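Local atomic coordinates of telomerase reverse transcriptase (Takifugu rubripes, PDB entry 4LMO), a protein that extends telomeres as the reverse transcriptase of telomerase by copying an RNA template, and is represented here by its RNA-binding domain. Residues I44-V47 with G51-Y54; V73-Q78 with Q136-S141. One frame throughout, in Å; residues are numbered along the deposited sequence.

Interaction 1: I44-V47 with G51-Y54; sequences IRIV and GVLY
Gly51 folds the chain back on the end of helix 40-48 of the telomerase RNA-binding domain, its N giving a weak 3.3 Å hydrogen bond to Arg45 O. Two CA-H...O contacts run in both directions beside it, Ile46 CA to Gly51 O at 3.3 Å and Gly51 CA to Ile46 O at 3.2 Å. With phi at 95°, Gly51 holds a conformation in which any CB would jam against the preceding carbonyl. Tyr54 places its ring anti to the backbone N (chi1 170°), which lays one face against Arg45: Arg45 CB sits 3.5 Å from the Tyr54 ring centroid, a CH-pi contact, and Arg45 CG lies 3.6 Å from Tyr54 CE1. Ile46 borders the same ring obliquely with CG1, and Ile46 CG2 touches Val52 CG1 at 4.0 Å. The arginine bends at chi2 and carries its guanidinium past the ring to Glu50 and Pro62 O; Tyr54 OH bonds to Asp42. With an alanine here instead of Tyr54, the aliphatic stem of Arg45 is likely to lose the ring it lies on, and Asp42 its hydroxyl partner. Apolar and CH contacts thus secure most of the chain reversal, with the stronger polar bonds at the side-chain ends.

Interaction 2: V73-Q78 with Q136-S141; sequences VPLFSQ and QELWGS
Leu75 and Leu138 meet at the centre of this contact, which packs helix 73-85 against the short helix 136-139 within the family's RNA-binding region. The two side chains run antiparallel alongside each other, and Leu75 CD1 rests 3.9 Å from Leu138 CD2. That same Leu138 CD2 stands 4.0 Å from Phe76 CE2, while the other branch, Leu138 CD1, lies more distantly over one face of the ring; the leucine is roughly perpendicular to the phenylalanine. Phe76 comes to the seam from the flank of its helix, its CG anti to the carbonyl carbon (chi1 -77°), which brings the far end of the ring nearer to Leu138. Phe76 and Leu138 form the buried side: Leu43 and Ile44 of helix 40-48 pack on Phe76, and Phe204 of helix 191-220 receives Leu138. Trp180 touches Leu75, and its NE1 bonds to Leu138 O.

The other side is exposed, and there Glu137 crosses over Leu75 with its aliphatic stem. Leu75 CD2 and Glu137 CG are placed 3.2 Å apart, shorter than carbon atoms normally allow, and the glutamate has a chi2 of -96°, away from a staggered position; the exact fit at this edge is therefore doubtful. Its carboxylate finds no polar mate in residues 73-78.

The backbones keep well apart, with Leu75 CA and Leu138 CA, the nearest pair, 7.6 Å from each other. The chemistry is that of a small apolar contact, buried at Phe76 and Leu138 and exposed at Glu137, in which shape and exclusion of water, rather than directional bonds, tie the two helices together.

How the interactions relate
The two contacts follow one another along the chain, residues 44-54 closing before residues 73-78 begin, and their centres lie about 17 Å apart. Ile44 joins them: it takes no part in the packing within interaction 1 but reaches into the first turn of helix 73-85, with Ile44 CD1 3.5 Å from Val73 N and Ile44 CG1 3.8 Å from Phe76 CD2. Helix 40-48 thus carries the turn at Gly51 through Arg45 and Ile46, and backs the Phe76 side of interaction 2 through Ile44. Leu65 touches both Ile44 and Val73; it belongs to residues 65-70, which probably contact the RNA template, as in related telomerases. Trp180, in the second such region (171-196), touches Leu75 of interaction 2.

Interaction 1: I44-V47 with G51-Y54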
loop_
_atom_site.group_PDB
_atom_site.type_symbol
_atom_site.label_atom_id
_atom_site.label_comp_id
_atom_site.label_asym_id
_atom_site.label_seq_id
_atom_site.Cartn_x
_atom_site.Cartn_y
_atom_site.Cartn_z
ATOM N N ILE A 44 -6.524 1.659 -13.022
ATOM C CA ILE A 44 -5.751 2.439 -13.994
ATOM C C ILE A 44 -6.064 3.937 -13.875
ATOM O O ILE A 44 -5.167 4.777 -13.960
ATOM C CB ILE A 44 -5.970 1.919 -15.434
ATOM C CG1 ILE A 44 -5.345 0.526 -15.577
ATOM C CG2 ILE A 44 -5.397 2.886 -16.467
ATOM C CD1 ILE A 44 -5.679 -0.187 -16.867
ATOM N N ARG A 45 -7.339 4.249 -13.648
ATOM C CA ARG A 45 -7.796 5.618 -13.410
ATOM C C ARG A 45 -7.177 6.233 -12.155
ATOM O O ARG A 45 -6.703 7.370 -12.184
ATOM C CB ARG A 45 -9.324 5.648 -13.302
ATOM C CG ARG A 45 -10.038 5.471 -14.627
ATOM C CD ARG A 45 -10.148 6.813 -15.322
ATOM N NE ARG A 45 -10.148 6.686 -16.769
ATOM C CZ ARG A 45 -10.093 7.710 -17.610
ATOM N NH1 ARG A 45 -10.031 8.957 -17.158
ATOM N NH2 ARG A 45 -10.096 7.480 -18.913
ATOM N N ILE A 46 -7.189 5.469 -11.063
ATOM C CA ILE A 46 -6.622 5.895 -9.785
ATOM C C ILE A 46 -5.112 6.111 -9.882
ATOM O O ILE A 46 -4.580 7.065 -9.316
ATOM C CB ILE A 46 -6.943 4.876 -8.661
ATOM C CG1 ILE A 46 -8.460 4.733 -8.486
ATOM C CG2 ILE A 46 -6.286 5.284 -7.345
ATOM C CD1 ILE A 46 -8.893 3.512 -7.698
ATOM N N VAL A 47 -4.432 5.232 -10.612
ATOM C CA VAL A 47 -2.972 5.271 -10.709
ATOM C C VAL A 47 -2.467 6.325 -11.699
ATOM O O VAL A 47 -1.503 7.036 -11.404
ATOM C CB VAL A 47 -2.383 3.877 -11.043
ATOM C CG1 VAL A 47 -0.863 3.929 -11.146
ATOM C CG2 VAL A 47 -2.803 2.857 -9.993
ATOM N N GLY A 51 -6.677 9.974 -10.140
ATOM C CA GLY A 51 -6.180 9.786 -8.781
ATOM C C GLY A 51 -7.216 9.085 -7.922
ATOM O O GLY A 51 -8.186 8.537 -8.447
ATOM N N VAL A 52 -7.019 9.113 -6.604
ATOM C CA VAL A 52 -7.919 8.436 -5.656
ATOM C C VAL A 52 -9.362 8.951 -5.674
ATOM O O VAL A 52 -10.293 8.195 -5.386
ATOM C CB VAL A 52 -7.385 8.458 -4.200
ATOM C CG1 VAL A 52 -6.209 7.510 -4.045
ATOM C CG2 VAL A 52 -7.000 9.865 -3.761
ATOM N N LEU A 53 -9.543 10.224 -6.024
ATOM C CA LEU A 53 -10.865 10.861 -6.008
ATOM C C LEU A 53 -11.781 10.369 -7.131
ATOM O O LEU A 53 -12.975 10.690 -7.156
ATOM C CB LEU A 53 -10.744 12.389 -6.026
ATOM C CG LEU A 53 -10.092 13.034 -4.794
ATOM C CD1 LEU A 53 -9.799 14.509 -5.036
ATOM C CD2 LEU A 53 -10.949 12.848 -3.548
ATOM N N TYR A 54 -11.213 9.587 -8.046
ATOM C CA TYR A 54 -11.985 8.882 -9.060
ATOM C C TYR A 54 -13.062 8.017 -8.401
ATOM O O TYR A 54 -14.157 7.862 -8.943
ATOM C CB TYR A 54 -11.057 8.030 -9.936
ATOM C CG TYR A 54 -11.778 7.087 -10.869
ATOM C CD1 TYR A 54 -12.312 7.539 -12.076
ATOM C CD2 TYR A 54 -11.933 5.741 -10.542
ATOM C CE1 TYR A 54 -12.983 6.674 -12.929
ATOM C CE2 TYR A 54 -12.599 4.871 -11.387
ATOM C CZ TYR A 54 -13.120 5.340 -12.578
ATOM O OH TYR A 54 -13.781 4.471 -13.414
#

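Interaction 2: V73-Q78 with Q136-S141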
loop_
_atom_site.group_PDB
_atom_site.type_symbol
_atom_site.label_atom_id
_atom_site.label_comp_id
_atom_site.label_asym_id
_atom_site.label_seq_id
_atom_site.Cartn_x
_atom_site.Cartn_y
_atom_site.Cartn_z
ATOM N N VAL A 73 -5.364 -3.118 -18.834
ATOM C CA VAL A 73 -6.540 -3.569 -18.071
ATOM C C VAL A 73 -6.412 -4.992 -17.502
ATOM O O VAL A 73 -6.634 -5.184 -16.303
ATOM C CB VAL A 73 -7.864 -3.397 -18.868
ATOM C CG1 VAL A 73 -9.031 -4.066 -18.150
ATOM C CG2 VAL A 73 -8.171 -1.924 -19.090
ATOM N N PRO A 74 -6.039 -5.985 -18.344
ATOM C CA PRO A 74 -5.926 -7.365 -17.858
ATOM C C PRO A 74 -4.929 -7.533 -16.711
ATOM O O PRO A 74 -5.190 -8.300 -15.780
ATOM C CB PRO A 74 -5.446 -8.136 -19.093
ATOM C CG PRO A 74 -5.949 -7.337 -20.246
ATOM C CD PRO A 74 -5.800 -5.912 -19.800
ATOM N N LEU A 75 -3.808 -6.818 -16.783
ATOM C CA LEU A 75 -2.768 -6.886 -15.759
ATOM C C LEU A 75 -3.205 -6.292 -14.432
ATOM O O LEU A 75 -2.889 -6.829 -13.367
ATOM C CB LEU A 75 -1.497 -6.185 -16.234
ATOM C CG LEU A 75 -0.509 -7.026 -17.037
ATOM C CD1 LEU A 75 0.688 -6.183 -17.453
ATOM C CD2 LEU A 75 -0.074 -8.235 -16.226
ATOM N N PHE A 76 -3.926 -5.176 -14.502
ATOM C CA PHE A 76 -4.395 -4.499 -13.302
ATOM C C PHE A 76 -5.630 -5.184 -12.721
ATOM O O PHE A 76 -5.858 -5.134 -11.508
ATOM C CB PHE A 76 -4.624 -3.010 -13.572
ATOM C CG PHE A 76 -3.351 -2.203 -13.617
ATOM C CD1 PHE A 76 -2.871 -1.571 -12.473
ATOM C CD2 PHE A 76 -2.623 -2.083 -14.798
ATOM C CE1 PHE A 76 -1.698 -0.834 -12.506
ATOM C CE2 PHE A 76 -1.446 -1.344 -14.838
ATOM C CZ PHE A 76 -0.985 -0.718 -13.691
ATOM N N SER A 77 -6.411 -5.835 -13.585
ATOM C CA SER A 77 -7.496 -6.710 -13.148
ATOM C C SER A 77 -6.914 -7.884 -12.370
ATOM O O SER A 77 -7.457 -8.283 -11.339
ATOM C CB SER A 77 -8.295 -7.230 -14.345
ATOM O OG SER A 77 -8.860 -6.166 -15.086
ATOM N N GLN A 78 -5.804 -8.419 -12.877
ATOM C CA GLN A 78 -5.063 -9.497 -12.230
ATOM C C GLN A 78 -4.568 -9.067 -10.848
ATOM O O GLN A 78 -4.711 -9.810 -9.874
ATOM C CB GLN A 78 -3.887 -9.927 -13.110
ATOM C CG GLN A 78 -3.185 -11.202 -12.663
ATOM C CD GLN A 78 -1.881 -11.451 -13.402
ATOM O OE1 GLN A 78 -0.990 -12.132 -12.894
ATOM N NE2 GLN A 78 -1.760 -10.898 -14.608
ATOM N N GLN A 136 4.096 -10.210 -11.839
ATOM C CA GLN A 136 5.527 -10.134 -12.150
ATOM C C GLN A 136 5.852 -9.327 -13.411
ATOM O O GLN A 136 6.858 -8.613 -13.446
ATOM C CB GLN A 136 6.139 -11.544 -12.213
ATOM C CG GLN A 136 7.568 -11.641 -12.755
ATOM C CD GLN A 136 8.598 -10.861 -11.947
ATOM O OE1 GLN A 136 8.463 -10.686 -10.733
ATOM N NE2 GLN A 136 9.643 -10.393 -12.624
ATOM N N GLU A 137 5.001 -9.424 -14.431
ATOM C CA GLU A 137 5.239 -8.709 -15.687
ATOM C C GLU A 137 5.204 -7.185 -15.546
ATOM O O GLU A 137 5.756 -6.471 -16.387
ATOM C CB GLU A 137 4.312 -9.194 -16.814
ATOM C CG GLU A 137 2.876 -9.484 -16.412
ATOM C CD GLU A 137 2.618 -10.953 -16.113
ATOM O OE1 GLU A 137 2.020 -11.637 -16.973
ATOM O OE2 GLU A 137 3.010 -11.427 -15.023
ATOM N N LEU A 138 4.569 -6.693 -14.479
ATOM C CA LEU A 138 4.529 -5.259 -14.190
ATOM C C LEU A 138 5.875 -4.707 -13.728
ATOM O O LEU A 138 6.177 -3.532 -13.959
ATOM C CB LEU A 138 3.443 -4.928 -13.160
ATOM C CG LEU A 138 1.995 -4.782 -13.637
ATOM C CD1 LEU A 138 1.080 -4.507 -12.456
ATOM C CD2 LEU A 138 1.848 -3.683 -14.680
ATOM N N TRP A 139 6.672 -5.552 -13.075
ATOM C CA TRP A 139 8.028 -5.186 -12.655
ATOM C C TRP A 139 8.934 -4.952 -13.830
ATOM O O TRP A 139 9.843 -4.125 -13.765
ATOM C CB TRP A 139 8.631 -6.253 -11.743
ATOM C CG TRP A 139 7.944 -6.388 -10.404
ATOM C CD1 TRP A 139 7.252 -7.492 -9.914
ATOM C CD2 TRP A 139 7.859 -5.379 -9.335
ATOM N NE1 TRP A 139 6.764 -7.246 -8.657
ATOM C CE2 TRP A 139 7.087 -5.999 -8.250
ATOM C CE3 TRP A 139 8.325 -4.079 -9.174
ATOM C CZ2 TRP A 139 6.810 -5.327 -7.068
ATOM C CZ3 TRP A 139 8.040 -3.411 -7.976
ATOM C CH2 TRP A 139 7.301 -4.023 -6.949
ATOM N N GLY A 140 8.692 -5.677 -14.919
ATOM C CA GLY A 140 9.501 -5.558 -16.131
ATOM C C GLY A 140 10.643 -6.556 -16.165
ATOM O O GLY A 140 10.877 -7.203 -17.186
ATOM N N SER A 141 11.354 -6.669 -15.043
ATOM C CA SER A 141 12.469 -7.604 -14.897
ATOM C C SER A 141 12.738 -7.945 -13.434
ATOM O O SER A 141 12.262 -7.257 -12.526
ATOM C CB SER A 141 13.741 -7.030 -15.526
ATOM O OG SER A 141 14.145 -5.838 -14.869
#